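Local coordinates for protein 2-Keto-3-deoxy-(6-phospho-)gluconate aldolase (Thermoproteus tenax, PDB 2R91) that is an aldolase of the dihydrodipicolinate synthetase family, built on a TIM barrel and assembled from four copies of the chain, at residues Arg104-Glu107 with Arg108-Ala111; Leu159-Thr162 with Leu163-Arg167; Ala214-Ile217 with Glu218-Arg221. All blocks are in the same frame, centred on the assembly; numbering follows the deposited sequence.

Contact 1: residues Arg104-Glu107 with Arg108-Ala111; sequences RLSE and RQIA
A capping box formed by Ser106 and Gln109 starts helix 107-120, with Ser106 at the N-cap and each residue's side chain bonded to the other's backbone N-H. In one direction Gln109 N donates to Ser106 OG at 3.0 Å, through an N-H...O angle of 157°. Ser106 OG is brought over the first turn because it lies between its own backbone N and carbonyl carbon (chi1 73°). In the other direction Ser106 N donates to the amide oxygen of Gln109, the N to OE1 distance being 2.9 Å and the bond nearly straight at 169°; the donor sits slightly off the carbonyl plane of the amide. The Gln109 side chain runs back along the serine, close enough for CG to lie 3.3 Å from Ser106 OG, and is extended beyond CG so that OE1 reaches the Ser106 N-H. The other end of the amide, NE2, is bonded to the carbonyl oxygen of Tyr263 of the second subunit. With both ends held, the flip of the amide is fixed. Behind the cap the regular helical bonds begin, Ile110 N to Ser106 O at 3.1 Å and Ala111 N to Glu107 O at 3.0 Å.

An apolar contact lies next to the box. Leu105 CB meets Ile110 CD1 at 4.0 Å, the two side chains crossing at about a right angle, and both residues also pack on Pro99 and Arg136. Arg108 bends at chi3 and carries its guanidinium group away from the cap to a salt bridge with Glu269 of the second subunit. The residue before the N-cap and the fourth residue of the helix thus meet outside the box, the pairing known as a hydrophobic staple, here at the start of a barrel helix that borders a subunit interface.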
# COMPACT_ATOMS: atom_id res chain seq x y z
N ARG A 104 -10.68 -2.32 -9.92
CA ARG A 104 -11.57 -1.25 -10.31
C ARG A 104 -12.86 -1.68 -11.04
O ARG A 104 -13.30 -1.01 -11.96
CB ARG A 104 -10.80 -0.22 -11.16
CG ARG A 104 -9.73 0.55 -10.36
CD ARG A 104 -9.02 1.57 -11.28
NE ARG A 104 -8.35 0.88 -12.39
CZ ARG A 104 -7.05 1.00 -12.68
NH1 ARG A 104 -6.27 1.83 -11.99
NH2 ARG A 104 -6.56 0.31 -13.70
N LEU A 105 -13.47 -2.78 -10.59
CA LEU A 105 -14.87 -3.01 -10.88
C LEU A 105 -15.63 -1.86 -10.20
O LEU A 105 -15.11 -1.23 -9.29
CB LEU A 105 -15.30 -4.37 -10.32
CG LEU A 105 -14.56 -5.58 -10.93
CD1 LEU A 105 -15.06 -6.86 -10.34
CD2 LEU A 105 -14.72 -5.64 -12.45
N SER A 106 -16.84 -1.56 -10.65
CA SER A 106 -17.62 -0.47 -10.07
C SER A 106 -18.38 -0.92 -8.84
O SER A 106 -18.62 -2.11 -8.64
CB SER A 106 -18.60 0.10 -11.11
OG SER A 106 -19.66 -0.80 -11.32
N GLU A 107 -18.75 0.04 -7.99
CA GLU A 107 -19.64 -0.28 -6.87
C GLU A 107 -20.93 -0.94 -7.36
O GLU A 107 -21.45 -1.84 -6.70
CB GLU A 107 -19.95 0.98 -6.05
CG GLU A 107 -18.71 1.50 -5.29
CD GLU A 107 -18.97 2.71 -4.35
OE1 GLU A 107 -17.97 3.21 -3.76
OE2 GLU A 107 -20.14 3.16 -4.20
N ARG A 108 -21.48 -0.47 -8.49
CA ARG A 108 -22.71 -1.09 -9.01
C ARG A 108 -22.49 -2.57 -9.33
O ARG A 108 -23.33 -3.40 -9.02
CB ARG A 108 -23.27 -0.36 -10.26
CG ARG A 108 -24.65 -0.92 -10.70
CD ARG A 108 -25.16 -0.32 -12.03
NE ARG A 108 -24.33 -0.81 -13.13
CZ ARG A 108 -24.50 -1.97 -13.73
NH1 ARG A 108 -25.51 -2.75 -13.39
NH2 ARG A 108 -23.65 -2.36 -14.69
N GLN A 109 -21.35 -2.91 -9.92
CA GLN A 109 -21.07 -4.31 -10.25
C GLN A 109 -20.97 -5.20 -9.02
O GLN A 109 -21.54 -6.31 -8.98
CB GLN A 109 -19.83 -4.43 -11.13
CG GLN A 109 -20.04 -3.88 -12.56
CD GLN A 109 -18.74 -3.76 -13.32
OE1 GLN A 109 -17.71 -3.37 -12.75
NE2 GLN A 109 -18.76 -4.06 -14.64
N ILE A 110 -20.24 -4.73 -8.01
CA ILE A 110 -20.11 -5.48 -6.75
C ILE A 110 -21.48 -5.69 -6.10
O ILE A 110 -21.79 -6.77 -5.60
CB ILE A 110 -19.18 -4.76 -5.72
CG1 ILE A 110 -17.81 -4.43 -6.31
CG2 ILE A 110 -19.04 -5.60 -4.44
CD1 ILE A 110 -17.20 -5.59 -6.97
N ALA A 111 -22.29 -4.65 -6.07
CA ALA A 111 -23.61 -4.72 -5.41
C ALA A 111 -24.53 -5.68 -6.12
O ALA A 111 -25.23 -6.43 -5.47
CB ALA A 111 -24.26 -3.32 -5.34

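Contact 2: residues Leu159-Thr162 with Leu163-Arg167; sequences LAHT and LAYKR
Tyr165 OH, hydrogen-bonded to the carbonyl oxygen of Val138 and weakly to Asn129 OD1, also comes within 3.1 Å of His161 CE1, one turn back along helix 159-168. The histidine reaches it because its CG stands anti to the backbone N (chi1 -174°), which lays the imidazole along the helix beside the Tyr165 hydroxyl. The two rings meet obliquely, their centroids 5.5 Å apart and their planes inclined at 74°. Both nitrogens of the imidazole are engaged, ND1 with Asp154 OD2 and NE2 with Asp137 OD2, so its rotation is fixed from two sides; a carboxylate at each nitrogen would probably favour the protonated ring. Asp154 OD2 also bonds Thr162 OG1, linking adjacent residues of the helix to one carboxylate.

Thr162 O approaches the Tyr165 ring at its edge, 3.3 Å from CD2, and accepts from Tyr165 N at 3.0 Å. That bond spans three residues instead of four, and its donor stands above the carbonyl plane, a tightening of the helix at this turn. Before it the spacing is that of an alpha-helix, with Leu163 N bonded to Leu159 O at 2.8 Å. The side chains of the same pair also touch, Leu159 CG to Leu163 CD1 at 4.2 Å.

Helix 159-168 is the crossover of the beta-alpha-beta unit that links parallel barrel strands 149-154 and 173-176. Tyr165 lies against Val174 of the latter, Leu127 of strand 125-129 and helix 140-146, while Leu159 faces its counterpart Leu159 of the third subunit.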
# COMPACT_ATOMS: atom_id res chain seq x y z
N LEU A 159 -8.71 -5.78 13.73
CA LEU A 159 -9.85 -6.22 14.53
C LEU A 159 -10.97 -5.17 14.53
O LEU A 159 -12.16 -5.51 14.55
CB LEU A 159 -9.42 -6.53 15.96
CG LEU A 159 -10.46 -7.23 16.83
CD1 LEU A 159 -10.86 -8.60 16.21
CD2 LEU A 159 -9.90 -7.43 18.30
N ALA A 160 -10.60 -3.90 14.48
CA ALA A 160 -11.61 -2.83 14.44
C ALA A 160 -12.45 -2.91 13.16
O ALA A 160 -13.62 -2.66 13.18
CB ALA A 160 -10.94 -1.47 14.53
N HIS A 161 -11.82 -3.23 12.04
CA HIS A 161 -12.56 -3.38 10.77
C HIS A 161 -13.64 -4.46 10.97
O HIS A 161 -14.81 -4.29 10.59
CB HIS A 161 -11.53 -3.76 9.67
CG HIS A 161 -12.10 -3.80 8.29
ND1 HIS A 161 -12.79 -4.89 7.81
CD2 HIS A 161 -12.10 -2.88 7.29
CE1 HIS A 161 -13.18 -4.65 6.56
NE2 HIS A 161 -12.78 -3.44 6.22
N THR A 162 -13.26 -5.57 11.60
CA THR A 162 -14.21 -6.67 11.85
C THR A 162 -15.32 -6.27 12.82
O THR A 162 -16.52 -6.52 12.56
CB THR A 162 -13.49 -7.93 12.36
OG1 THR A 162 -12.42 -8.24 11.49
CG2 THR A 162 -14.45 -9.15 12.43
N LEU A 163 -14.93 -5.63 13.93
CA LEU A 163 -15.91 -5.16 14.91
C LEU A 163 -16.91 -4.22 14.27
O LEU A 163 -18.08 -4.22 14.62
CB LEU A 163 -15.18 -4.45 16.09
CG LEU A 163 -14.65 -5.40 17.18
CD1 LEU A 163 -13.56 -4.72 18.04
CD2 LEU A 163 -15.81 -5.90 18.07
N ALA A 164 -16.47 -3.40 13.33
CA ALA A 164 -17.37 -2.47 12.68
C ALA A 164 -18.58 -3.17 12.02
O ALA A 164 -19.66 -2.57 11.94
CB ALA A 164 -16.62 -1.60 11.67
N TYR A 165 -18.44 -4.42 11.58
CA TYR A 165 -19.62 -5.13 11.02
C TYR A 165 -20.68 -5.38 12.08
O TYR A 165 -21.87 -5.32 11.80
CB TYR A 165 -19.24 -6.47 10.37
CG TYR A 165 -18.33 -6.36 9.18
CD1 TYR A 165 -18.83 -5.99 7.92
CD2 TYR A 165 -16.98 -6.67 9.29
CE1 TYR A 165 -18.02 -5.92 6.82
CE2 TYR A 165 -16.15 -6.60 8.19
CZ TYR A 165 -16.68 -6.22 6.95
OH TYR A 165 -15.85 -6.13 5.86
N LYS A 166 -20.25 -5.67 13.29
CA LYS A 166 -21.17 -5.84 14.41
C LYS A 166 -21.89 -4.51 14.71
O LYS A 166 -23.03 -4.50 15.11
CB LYS A 166 -20.37 -6.29 15.63
CG LYS A 166 -21.11 -7.14 16.58
CD LYS A 166 -20.67 -8.58 16.39
CE LYS A 166 -21.87 -9.51 16.58
NZ LYS A 166 -22.11 -9.62 18.00
N ARG A 167 -21.20 -3.40 14.50
CA ARG A 167 -21.78 -2.09 14.73
C ARG A 167 -22.84 -1.75 13.69
O ARG A 167 -23.94 -1.28 14.03
CB ARG A 167 -20.68 -1.04 14.75
CG ARG A 167 -21.12 0.39 15.01
CD ARG A 167 -19.91 1.31 14.87
NE ARG A 167 -20.30 2.59 14.29
CZ ARG A 167 -19.51 3.35 13.56
NH1 ARG A 167 -18.27 2.97 13.24
NH2 ARG A 167 -19.98 4.50 13.14

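Contact 3: residues Ala214-Ile217 with Glu218-Arg221; sequences AGDI and ERAR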
# COMPACT_ATOMS: atom_id res chain seq x y z
N ALA A 214 -13.34 -18.64 30.98
CA ALA A 214 -12.99 -18.74 32.41
C ALA A 214 -12.39 -17.46 33.00
O ALA A 214 -12.16 -17.38 34.21
CB ALA A 214 -12.04 -19.91 32.63
N GLY A 215 -12.12 -16.46 32.17
CA GLY A 215 -11.43 -15.24 32.60
C GLY A 215 -9.92 -15.39 32.68
O GLY A 215 -9.22 -14.50 33.17
N ASP A 216 -9.41 -16.52 32.20
CA ASP A 216 -7.98 -16.81 32.18
C ASP A 216 -7.30 -16.20 30.93
O ASP A 216 -6.84 -16.92 30.03
CB ASP A 216 -7.78 -18.32 32.25
CG ASP A 216 -6.37 -18.72 32.69
OD1 ASP A 216 -5.46 -17.87 32.77
OD2 ASP A 216 -6.18 -19.94 32.91
N ILE A 217 -7.18 -14.88 30.92
CA ILE A 217 -6.64 -14.17 29.77
C ILE A 217 -5.17 -14.50 29.53
O ILE A 217 -4.73 -14.61 28.38
CB ILE A 217 -6.86 -12.64 29.91
CG1 ILE A 217 -8.37 -12.35 29.99
CG2 ILE A 217 -6.20 -11.89 28.76
CD1 ILE A 217 -9.14 -12.72 28.73
N GLU A 218 -4.42 -14.70 30.60
CA GLU A 218 -3.01 -15.05 30.48
C GLU A 218 -2.80 -16.40 29.77
O GLU A 218 -1.92 -16.51 28.91
CB GLU A 218 -2.29 -15.02 31.84
CG GLU A 218 -2.25 -13.62 32.52
CD GLU A 218 -3.62 -13.17 33.03
OE1 GLU A 218 -4.52 -14.02 33.28
OE2 GLU A 218 -3.82 -11.94 33.19
N ARG A 219 -3.56 -17.43 30.13
CA ARG A 219 -3.47 -18.72 29.43
C ARG A 219 -3.87 -18.58 27.93
O ARG A 219 -3.22 -19.14 27.04
CB ARG A 219 -4.35 -19.79 30.12
CG ARG A 219 -4.49 -21.07 29.28
CD ARG A 219 -5.11 -22.23 30.07
NE ARG A 219 -5.20 -23.46 29.27
CZ ARG A 219 -4.22 -24.35 29.13
NH1 ARG A 219 -3.04 -24.18 29.73
NH2 ARG A 219 -4.40 -25.41 28.36
N ALA A 220 -4.97 -17.89 27.69
CA ALA A 220 -5.45 -17.64 26.31
C ALA A 220 -4.37 -16.97 25.47
O ALA A 220 -4.09 -17.37 24.34
CB ALA A 220 -6.69 -16.75 26.32
N ARG A 221 -3.78 -15.90 26.04
CA ARG A 221 -2.72 -15.19 25.35
C ARG A 221 -1.49 -16.07 25.12
O ARG A 221 -0.87 -16.02 24.07
CB ARG A 221 -2.33 -13.94 26.13
CG ARG A 221 -1.36 -13.03 25.38
CD ARG A 221 -1.34 -11.65 26.04
NE ARG A 221 -0.77 -11.73 27.38
CZ ARG A 221 -1.10 -10.91 28.39
NH1 ARG A 221 -2.00 -9.94 28.22
NH2 ARG A 221 -0.51 -11.04 29.56
O HOH W 1 -7.08 -13.64 34.76
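The backbone of 214-217 turns sharply between two helices. Gly215, with positive phi (81°), ends helix 202-213 in a Schellman motif, and Asp216 follows as the centre of an inverse gamma turn whose bond, Ile217 N to Gly215 O, is weak. Helical geometry resumes at Ile217. Ala220 N donates to Asp216 O at 3.1 Å and Arg221 N to Ile217 O at 2.8 Å, both along nearly straight bonds; the first donor lies in the carbonyl plane.

Asp216 is the N-cap of helix 217-237. Its OD1 accepts from Arg219 N at 3.3 Å, but the N-H comes from well above the carboxylate plane, 62° out of it, a long bond with oblique geometry at the acceptor. The carboxylate swings over the first turn because CG is anti to the backbone N (chi1 -161°). There its other oxygen, OD2, rests on the aliphatic part of Arg219, 3.3 Å from CB. The arginine chain then runs extended past OD2, and its NE remains 5.2 Å from that oxygen, too far for a salt bridge, though the opposite charges may attract weakly. In this tight joint between two helices the Schellman glycine of helix 202-213 is followed at once by the N-cap of the longer helix 217-237, beyond the last barrel strand.

Glu218 bends at chi2 and folds back toward the turn, where a water donates to its OE1 at 3.0 Å and to Gly215 O at 2.8 Å. In this folded-back pose OE1 lies 4.0 Å from Asp216 OD1, two like charges whose repulsion the helix N-terminus may ease. Ile217 turns its side chain to the buried side, packing on Phe183 of helix 182-187, which Ala220 and Arg221 also touch. Ile217 further meets Arg189 of the third subunit, and Arg221 packs on Leu163 of that same neighbouring chain.

How the contacts relate
Contacts 1, 2 and 3 follow one another along the chain without overlap. Contact 1 opens helix 107-120, which leads into barrel strand 125-129; contact 2 lies on helix 159-168, between strands 149-154 and 173-176; contact 3 begins helix 217-237, after the last barrel strand, 192-193. The centre of contact 2 is about 22 Å from each of the other two centres, while contacts 1 and 3 are about 43 Å apart. No pair touches within a chain, but contact 2 meets Arg221 of contact 3 of the third subunit across the interface. Contact 1 thus belongs to the interface with the second subunit, contacts 2 and 3 to that with the third.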